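SYE1 (Shewanella oneidensis, PDB 4AWT) binds FMN and probably uses NAD(P)H to reduce activated C=C double bonds, as in other Old Yellow Enzyme relatives. Local coordinates at residues G231-P236 with H268-D273; Q100-G105 with N184-N189. The protein carries 1 engineered substitution. All blocks are in the same frame, centred on the assembly; numbering follows the deposited sequence.

Contact 1 (G231-P236 with H268-D273); sequences GVRLAP and HIAEVD. With FMN (flavin mononucleotide), chain B; BOG (octyl beta-D-glucopyranoside), chain D.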
loop_
_atom_site.group_PDB
_atom_site.type_symbol
_atom_site.label_atom_id
_atom_site.label_comp_id
_atom_site.label_asym_id
_atom_site.label_seq_id
_atom_site.Cartn_x
_atom_site.Cartn_y
_atom_site.Cartn_z
ATOM N N GLY A 231 7.743 -1.395 -6.803
ATOM C CA GLY A 231 7.987 -1.613 -5.380
ATOM C C GLY A 231 6.981 -2.620 -4.864
ATOM O O GLY A 231 5.952 -2.870 -5.501
ATOM N N VAL A 232 7.254 -3.191 -3.682
ATOM C CA VAL A 232 6.369 -4.145 -3.066
ATOM C C VAL A 232 6.252 -3.821 -1.582
ATOM O O VAL A 232 7.267 -3.541 -0.946
ATOM C CB VAL A 232 6.846 -5.590 -3.260
ATOM C CG1 VAL A 232 5.959 -6.592 -2.533
ATOM C CG2 VAL A 232 6.936 -5.932 -4.742
ATOM N N ARG A 233 5.044 -3.931 -1.034
ATOM C CA ARG A 233 4.791 -3.750 0.385
ATOM C C ARG A 233 4.486 -5.099 1.028
ATOM O O ARG A 233 3.654 -5.863 0.537
ATOM C CB ARG A 233 3.636 -2.780 0.618
ATOM C CG ARG A 233 3.713 -2.157 2.008
ATOM C CD ARG A 233 2.717 -1.042 2.240
ATOM N NE ARG A 233 3.190 -0.195 3.327
ATOM C CZ ARG A 233 2.470 0.616 4.087
ATOM N NH1 ARG A 233 1.172 0.592 4.086
ATOM N NH2 ARG A 233 3.108 1.432 4.932
ATOM N N LEU A 234 5.161 -5.359 2.167
ATOM C CA LEU A 234 4.999 -6.560 2.973
ATOM C C LEU A 234 4.716 -6.183 4.423
ATOM O O LEU A 234 5.131 -5.113 4.886
ATOM C CB LEU A 234 6.247 -7.467 2.940
ATOM C CG LEU A 234 6.623 -8.008 1.566
ATOM C CD1 LEU A 234 7.911 -8.821 1.706
ATOM C CD2 LEU A 234 5.523 -8.862 0.936
ATOM N N ALA A 235 4.068 -7.091 5.146
ATOM C CA ALA A 235 3.778 -6.945 6.564
ATOM C C ALA A 235 4.152 -8.223 7.284
ATOM O O ALA A 235 3.316 -9.104 7.509
ATOM C CB ALA A 235 2.337 -6.620 6.790
ATOM N N PRO A 236 5.419 -8.391 7.657
ATOM C CA PRO A 236 5.847 -9.675 8.219
ATOM C C PRO A 236 5.164 -10.041 9.520
ATOM O O PRO A 236 4.929 -11.243 9.746
ATOM C CB PRO A 236 7.354 -9.488 8.416
ATOM C CG PRO A 236 7.757 -8.452 7.393
ATOM C CD PRO A 236 6.561 -7.492 7.378
ATOM N N HIS A 268 8.928 -2.142 0.875
ATOM C CA HIS A 268 8.270 -1.306 1.872
ATOM C C HIS A 268 7.673 -2.213 2.944
ATOM O O HIS A 268 6.851 -3.067 2.636
ATOM C CB HIS A 268 7.225 -0.474 1.147
ATOM C CG HIS A 268 6.486 0.545 1.958
ATOM N ND1 HIS A 268 5.578 1.385 1.361
ATOM C CD2 HIS A 268 6.517 0.923 3.260
ATOM C CE1 HIS A 268 5.137 2.212 2.297
ATOM N NE2 HIS A 268 5.655 1.979 3.477
ATOM N N ILE A 269 8.137 -2.036 4.170
ATOM C CA ILE A 269 7.688 -2.821 5.304
ATOM C C ILE A 269 6.669 -2.005 6.100
ATOM O O ILE A 269 7.000 -0.909 6.606
ATOM C CB ILE A 269 8.852 -3.253 6.191
ATOM C CG1 ILE A 269 9.908 -4.017 5.405
ATOM C CG2 ILE A 269 8.346 -4.020 7.399
ATOM C CD1 ILE A 269 9.440 -5.293 4.755
ATOM N N ALA A 270 5.455 -2.533 6.210
ATOM C CA ALA A 270 4.411 -1.942 7.030
ATOM C C ALA A 270 4.566 -2.525 8.436
ATOM O O ALA A 270 4.174 -3.662 8.724
ATOM C CB ALA A 270 3.052 -2.257 6.462
ATOM N N GLU A 271 5.261 -1.780 9.287
ATOM C CA GLU A 271 5.686 -2.225 10.593
ATOM C C GLU A 271 4.621 -2.152 11.665
ATOM O O GLU A 271 4.703 -2.852 12.685
ATOM C CB GLU A 271 6.949 -1.391 10.972
ATOM C CG GLU A 271 7.646 -1.756 12.231
ATOM C CD GLU A 271 8.950 -1.023 12.411
ATOM O OE1 GLU A 271 9.350 -0.276 11.470
ATOM O OE2 GLU A 271 9.565 -1.187 13.472
ATOM N N VAL A 272 3.643 -1.279 11.474
ATOM C CA VAL A 272 2.488 -1.101 12.354
ATOM C C VAL A 272 1.265 -1.034 11.480
ATOM O O VAL A 272 1.330 -0.409 10.403
ATOM C CB VAL A 272 2.610 0.190 13.178
ATOM C CG1 VAL A 272 1.354 0.435 14.012
ATOM C CG2 VAL A 272 3.855 0.183 14.048
ATOM N N ASP A 273 0.160 -1.626 11.922
ATOM C CA ASP A 273 -1.101 -1.365 11.255
ATOM C C ASP A 273 -2.096 -1.006 12.356
ATOM O O ASP A 273 -2.407 -1.778 13.259
ATOM C CB ASP A 273 -1.558 -2.558 10.434
ATOM C CG ASP A 273 -2.536 -2.225 9.349
ATOM O OD1 ASP A 273 -2.399 -1.170 8.713
ATOM O OD2 ASP A 273 -3.433 -3.083 9.101
HETATM N N1 FMN B . -1.744 0.961 3.945
HETATM C C2 FMN B . -1.713 0.513 2.696
HETATM O O2 FMN B . -0.790 -0.238 2.280
HETATM N N3 FMN B . -2.713 0.868 1.802
HETATM C C4 FMN B . -3.774 1.689 2.147
HETATM O O4 FMN B . -4.579 2.047 1.247
HETATM C C4A FMN B . -3.851 2.059 3.488
HETATM N N5 FMN B . -4.933 2.806 3.952
HETATM C C5A FMN B . -4.761 3.510 5.174
HETATM C C6 FMN B . -5.676 4.463 5.547
HETATM C C7 FMN B . -5.532 5.209 6.741
HETATM C C7M FMN B . -6.511 6.324 7.019
HETATM C C8 FMN B . -4.478 4.923 7.556
HETATM C C8M FMN B . -4.229 5.694 8.836
HETATM C C9 FMN B . -3.539 3.936 7.190
HETATM C C9A FMN B . -3.662 3.227 5.993
HETATM N N10 FMN B . -2.693 2.284 5.594
HETATM C C10 FMN B . -2.755 1.753 4.319
HETATM C "C1'" FMN B . -1.521 2.053 6.443
HETATM C "C2'" FMN B . -0.476 3.182 6.366
HETATM O "O2'" FMN B . 0.162 3.189 5.101
HETATM C "C3'" FMN B . 0.623 3.029 7.399
HETATM O "O3'" FMN B . 1.425 1.884 7.158
HETATM C "C4'" FMN B . 0.140 3.001 8.861
HETATM O "O4'" FMN B . -0.831 4.004 9.115
HETATM C "C5'" FMN B . 1.287 3.049 9.852
HETATM O "O5'" FMN B . 2.029 4.275 9.738
HETATM P P FMN B . 1.740 5.480 10.774
HETATM O O1P FMN B . 0.350 5.981 10.471
HETATM O O2P FMN B . 1.849 4.912 12.171
HETATM O O3P FMN B . 2.816 6.482 10.436
HETATM C C1 BOG D . -8.671 0.311 7.098
HETATM O O1 BOG D . -9.252 1.050 8.137
HETATM C C2 BOG D . -8.472 1.127 5.860
HETATM O O2 BOG D . -9.701 1.538 5.302
HETATM C C3 BOG D . -7.733 0.352 4.756
HETATM O O3 BOG D . -7.364 1.214 3.716
HETATM C C4 BOG D . -6.428 -0.187 5.358
HETATM O O4 BOG D . -5.784 -0.957 4.401
HETATM C C5 BOG D . -6.667 -0.976 6.640
HETATM O O5 BOG D . -7.330 -0.099 7.530
HETATM C C6 BOG D . -5.380 -1.465 7.253
HETATM O O6 BOG D . -5.762 -2.249 8.370
HETATM C "C1'" BOG D . -9.968 0.285 9.077
HETATM C "C2'" BOG D . -10.750 1.094 10.108
HETATM C "C3'" BOG D . -9.970 2.210 10.734
HETATM C "C4'" BOG D . -10.440 2.869 12.026
HETATM C "C5'" BOG D . -10.657 4.357 11.735
HETATM C "C6'" BOG D . -12.147 4.703 11.784
HETATM C "C7'" BOG D . -12.351 6.194 11.461
HETATM C "C8'" BOG D . -13.697 6.573 12.067
#

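Contact 2 (Q100-G105 with N184-N189); sequences QLWHVG and NGYLIN. With FMN (flavin mononucleotide), chain B; BOG (octyl beta-D-glucopyranoside), chain D.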
loop_
_atom_site.group_PDB
_atom_site.type_symbol
_atom_site.label_atom_id
_atom_site.label_comp_id
_atom_site.label_asym_id
_atom_site.label_seq_id
_atom_site.Cartn_x
_atom_site.Cartn_y
_atom_site.Cartn_z
ATOM N N GLN A 100 -0.388 2.419 -5.655
ATOM C CA GLN A 100 -0.455 1.164 -4.910
ATOM C C GLN A 100 -1.549 0.274 -5.497
ATOM O O GLN A 100 -2.729 0.499 -5.306
ATOM C CB GLN A 100 -0.688 1.359 -3.421
ATOM C CG GLN A 100 -0.564 -0.002 -2.743
ATOM C CD GLN A 100 -0.953 -0.007 -1.308
ATOM O OE1 GLN A 100 -2.110 0.287 -0.952
ATOM N NE2 GLN A 100 -0.030 -0.400 -0.440
ATOM N N LEU A 101 -1.133 -0.776 -6.229
ATOM C CA LEU A 101 -2.084 -1.687 -6.863
ATOM C C LEU A 101 -2.642 -2.645 -5.825
ATOM O O LEU A 101 -1.886 -3.347 -5.144
ATOM C CB LEU A 101 -1.402 -2.452 -7.980
ATOM C CG LEU A 101 -0.703 -1.617 -9.036
ATOM C CD1 LEU A 101 -0.156 -2.532 -10.133
ATOM C CD2 LEU A 101 -1.614 -0.556 -9.629
ATOM N N TRP A 102 -3.974 -2.692 -5.741
ATOM C CA TRP A 102 -4.650 -3.353 -4.630
ATOM C C TRP A 102 -5.564 -4.487 -5.110
ATOM O O TRP A 102 -6.412 -4.288 -5.983
ATOM C CB TRP A 102 -5.508 -2.354 -3.860
ATOM C CG TRP A 102 -5.737 -2.651 -2.420
ATOM C CD1 TRP A 102 -5.227 -3.627 -1.619
ATOM C CD2 TRP A 102 -6.546 -1.824 -1.581
ATOM N NE1 TRP A 102 -5.666 -3.448 -0.327
ATOM C CE2 TRP A 102 -6.453 -2.342 -0.279
ATOM C CE3 TRP A 102 -7.309 -0.672 -1.810
ATOM C CZ2 TRP A 102 -7.102 -1.727 0.794
ATOM C CZ3 TRP A 102 -7.928 -0.081 -0.728
ATOM C CH2 TRP A 102 -7.828 -0.591 0.513
ATOM N N HIS A 103 -5.456 -5.625 -4.432
ATOM C CA HIS A 103 -6.505 -6.651 -4.434
ATOM C C HIS A 103 -6.648 -7.093 -2.991
ATOM O O HIS A 103 -5.704 -7.592 -2.379
ATOM C CB HIS A 103 -6.197 -7.841 -5.340
ATOM C CG HIS A 103 -7.397 -8.712 -5.604
ATOM N ND1 HIS A 103 -8.199 -9.171 -4.655
ATOM C CD2 HIS A 103 -7.876 -9.098 -6.809
ATOM C CE1 HIS A 103 -9.153 -9.868 -5.231
ATOM N NE2 HIS A 103 -8.990 -9.849 -6.547
ATOM N N VAL A 104 -7.845 -6.889 -2.436
ATOM C CA VAL A 104 -8.093 -7.173 -1.041
ATOM C C VAL A 104 -8.366 -8.631 -0.725
ATOM O O VAL A 104 -8.375 -9.013 0.458
ATOM C CB VAL A 104 -9.262 -6.330 -0.511
ATOM C CG1 VAL A 104 -8.963 -4.842 -0.647
ATOM C CG2 VAL A 104 -10.577 -6.739 -1.186
ATOM N N GLY A 105 -8.635 -9.461 -1.696
ATOM C CA GLY A 105 -8.996 -10.847 -1.484
ATOM C C GLY A 105 -10.192 -10.921 -0.607
ATOM O O GLY A 105 -11.244 -10.316 -0.857
ATOM N N ASN A 184 -0.743 -6.290 4.882
ATOM C CA ASN A 184 -1.873 -5.983 5.725
ATOM C C ASN A 184 -3.072 -6.904 5.452
ATOM O O ASN A 184 -4.226 -6.472 5.523
ATOM C CB ASN A 184 -2.225 -4.508 5.630
ATOM C CG ASN A 184 -1.074 -3.674 6.138
ATOM O OD1 ASN A 184 -0.116 -4.174 6.690
ATOM N ND2 ASN A 184 -1.162 -2.383 5.935
ATOM N N GLY A 185 -2.793 -8.180 5.257
ATOM C CA GLY A 185 -3.834 -9.172 5.231
ATOM C C GLY A 185 -4.596 -9.280 3.927
ATOM O O GLY A 185 -5.602 -10.014 3.891
ATOM N N TYR A 186 -4.154 -8.615 2.872
ATOM C CA TYR A 186 -4.870 -8.611 1.592
ATOM C C TYR A 186 -4.492 -9.827 0.762
ATOM O O TYR A 186 -3.938 -10.785 1.256
ATOM C CB TYR A 186 -4.748 -7.224 0.953
ATOM C CG TYR A 186 -5.391 -6.179 1.841
ATOM C CD1 TYR A 186 -6.751 -6.214 2.124
ATOM C CD2 TYR A 186 -4.636 -5.157 2.394
ATOM C CE1 TYR A 186 -7.351 -5.275 2.927
ATOM C CE2 TYR A 186 -5.223 -4.207 3.192
ATOM C CZ TYR A 186 -6.570 -4.246 3.481
ATOM O OH TYR A 186 -7.099 -3.293 4.291
ATOM N N LEU A 187 -4.909 -9.865 -0.528
ATOM C CA LEU A 187 -4.924 -11.129 -1.252
ATOM C C LEU A 187 -3.591 -11.827 -1.267
ATOM O O LEU A 187 -3.496 -13.022 -0.953
ATOM C CB LEU A 187 -5.391 -10.923 -2.700
ATOM C CG LEU A 187 -5.475 -12.231 -3.485
ATOM C CD1 LEU A 187 -6.493 -13.203 -2.939
ATOM C CD2 LEU A 187 -5.754 -11.915 -4.955
ATOM N N ILE A 188 -2.536 -11.134 -1.689
ATOM C CA ILE A 188 -1.248 -11.822 -1.780
ATOM C C ILE A 188 -0.805 -12.307 -0.406
ATOM O O ILE A 188 -0.251 -13.405 -0.256
ATOM C CB ILE A 188 -0.206 -10.971 -2.506
ATOM C CG1 ILE A 188 -0.705 -10.661 -3.942
ATOM C CG2 ILE A 188 1.147 -11.660 -2.527
ATOM C CD1 ILE A 188 0.135 -9.714 -4.666
ATOM N N ASN A 189 -1.049 -11.483 0.619
ATOM C CA ASN A 189 -0.715 -11.862 1.976
ATOM C C ASN A 189 -1.480 -13.089 2.437
ATOM O O ASN A 189 -0.958 -13.857 3.272
ATOM C CB ASN A 189 -0.917 -10.621 2.840
ATOM C CG ASN A 189 -0.300 -10.581 4.211
ATOM O OD1 ASN A 189 -0.308 -9.495 4.814
ATOM N ND2 ASN A 189 0.270 -11.665 4.689
HETATM N N1 FMN B . -1.744 0.961 3.945
HETATM C C2 FMN B . -1.713 0.513 2.696
HETATM O O2 FMN B . -0.790 -0.238 2.280
HETATM N N3 FMN B . -2.713 0.868 1.802
HETATM C C4 FMN B . -3.774 1.689 2.147
HETATM O O4 FMN B . -4.579 2.047 1.247
HETATM C C4A FMN B . -3.851 2.059 3.488
HETATM N N5 FMN B . -4.933 2.806 3.952
HETATM C C5A FMN B . -4.761 3.510 5.174
HETATM C C6 FMN B . -5.676 4.463 5.547
HETATM C C7 FMN B . -5.532 5.209 6.741
HETATM C C7M FMN B . -6.511 6.324 7.019
HETATM C C8 FMN B . -4.478 4.923 7.556
HETATM C C8M FMN B . -4.229 5.694 8.836
HETATM C C9 FMN B . -3.539 3.936 7.190
HETATM C C9A FMN B . -3.662 3.227 5.993
HETATM N N10 FMN B . -2.693 2.284 5.594
HETATM C C10 FMN B . -2.755 1.753 4.319
HETATM C "C1'" FMN B . -1.521 2.053 6.443
HETATM C "C2'" FMN B . -0.476 3.182 6.366
HETATM O "O2'" FMN B . 0.162 3.189 5.101
HETATM C "C3'" FMN B . 0.623 3.029 7.399
HETATM O "O3'" FMN B . 1.425 1.884 7.158
HETATM C "C4'" FMN B . 0.140 3.001 8.861
HETATM O "O4'" FMN B . -0.831 4.004 9.115
HETATM C "C5'" FMN B . 1.287 3.049 9.852
HETATM O "O5'" FMN B . 2.029 4.275 9.738
HETATM P P FMN B . 1.740 5.480 10.774
HETATM O O1P FMN B . 0.350 5.981 10.471
HETATM O O2P FMN B . 1.849 4.912 12.171
HETATM O O3P FMN B . 2.816 6.482 10.436
HETATM C C1 BOG D . -8.671 0.311 7.098
HETATM O O1 BOG D . -9.252 1.050 8.137
HETATM C C2 BOG D . -8.472 1.127 5.860
HETATM O O2 BOG D . -9.701 1.538 5.302
HETATM C C3 BOG D . -7.733 0.352 4.756
HETATM O O3 BOG D . -7.364 1.214 3.716
HETATM C C4 BOG D . -6.428 -0.187 5.358
HETATM O O4 BOG D . -5.784 -0.957 4.401
HETATM C C5 BOG D . -6.667 -0.976 6.640
HETATM O O5 BOG D . -7.330 -0.099 7.530
HETATM C C6 BOG D . -5.380 -1.465 7.253
HETATM O O6 BOG D . -5.762 -2.249 8.370
HETATM C "C1'" BOG D . -9.968 0.285 9.077
HETATM C "C2'" BOG D . -10.750 1.094 10.108
HETATM C "C3'" BOG D . -9.970 2.210 10.734
HETATM C "C4'" BOG D . -10.440 2.869 12.026
HETATM C "C5'" BOG D . -10.657 4.357 11.735
HETATM C "C6'" BOG D . -12.147 4.703 11.784
HETATM C "C7'" BOG D . -12.351 6.194 11.461
HETATM C "C8'" BOG D . -13.697 6.573 12.067
HETATM O O HOH W 1 -2.935 -8.268 -2.190
#

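Contact 1 (G231-P236 with H268-D273)
Arg233 and His268 sit opposite each other, CA to CA 4.5 Å, where the parallel strands 231-234 and 268-270 run with their N-to-C directions 21° apart. Three backbone bonds zip them together: His268 N gives to Val232 O, Leu234 N to His268 O, and Ala270 N to Leu234 O. Both side chains of the pair leave with CG anti to the backbone N (chi1 -157° in Arg233), and they continue side by side in the same direction. Arg233 CD makes a CH-pi contact over the imidazole, 4.0 Å from the ring centroid of His268, and Arg233 NE also lies over the ring. Guanidinium and imidazole planes are turned 53° apart. Ala270 CB lies 3.7 Å above the guanidinium plane of Arg233, over its centre. At its edge the guanidinium meets the flavin: Arg233 NH1 donates to FMN O2 (2.8 Å) and to O2', while Arg233 NH2 donates to FMN O3' at 2.8 Å. His268 ND1 is hydrogen-bonded to Glu179. On the other face of the sheet, Ile269 CG2 meets Pro236 CD at 3.9 Å and Ile269 CD1 touches Leu234 CB, with helix 248-261 packing on Leu234 and Pro236. That is the beta-alpha-beta unit of a TIM barrel, its inward-facing arginine gripping FMN near the C-terminal ends of the strands.

Contact 2 (Q100-G105 with N184-N189)
Tyr186 has CG anti to its carbonyl carbon (chi1 -62°), and Trp102 has CG anti to its backbone N (chi1 -152°); these choices bring the two rings together. The result is a T-shaped pair, the edge of Trp102 against the face of Tyr186, with 88° between the planes and the centroids of the tyrosine ring and the five-membered tryptophan ring 4.6 Å apart. The setting is the C-terminal mouth of the TIM barrel, where the chain leaving strand 96-102 meets the loop that leads from strand 177-181 into helix 187-192. Trp102 NE1 reaches over the tyrosine face, 3.4 Å from Tyr186 CD2, while the carbonyl oxygen of Asn184 lies over the opposite face of that ring. Val104 touches both rings: its CB is 3.6 Å from Tyr186 CD1, and its CG1 lies over one face of the indole, toward the rim. His181 stacks on Trp102 and meets Tyr186 edge-to-face.

Further along, His103 O receives the backbone N-H of Leu187, which points almost straight at it but approaches the carbonyl obliquely, 3.0 Å from Leu187 N to His103 O. Water 1 takes the N-H of Ile188 and also lies beside His103 O. The imidazole is held in rotation by Gly105 N, which donates to His103 ND1 in the plane of the ring at 3.0 Å. Leu187 CD2 then sits over the imidazole face, 3.7 Å from the ring centroid of His103, a CH-pi contact. At the pocket end Tyr186 OH has two polar partners, Tyr68 OH and the sugar of the bound octyl glucoside, with 2.7 Å from Tyr186 OH to BOG O4.

In the fold
The centres of contact 1 and contact 2 lie about 11 Å apart in the same barrel, and FMN bridges them. Gln100 pairs with the pyrimidine end of the flavin, accepting from FMN N3 at OE1 (2.9 Å) and donating from NE2 to FMN O2 (2.8 Å), the same oxygen that Arg233 holds from contact 1. Glu179 forms a shared second shell, hydrogen-bonded through one carboxylate oxygen to Gln100 NE2 and through the other to His268. Asn184 joins the contacts directly: its OD1 packs 3.5 Å from Ala235 CB and 3.7 Å from Ala270 CB. Strands from both contacts line the cofactor pocket, and the octyl glucoside sugar lies over one flavin face, BOG O3 2.9 Å from FMN N5.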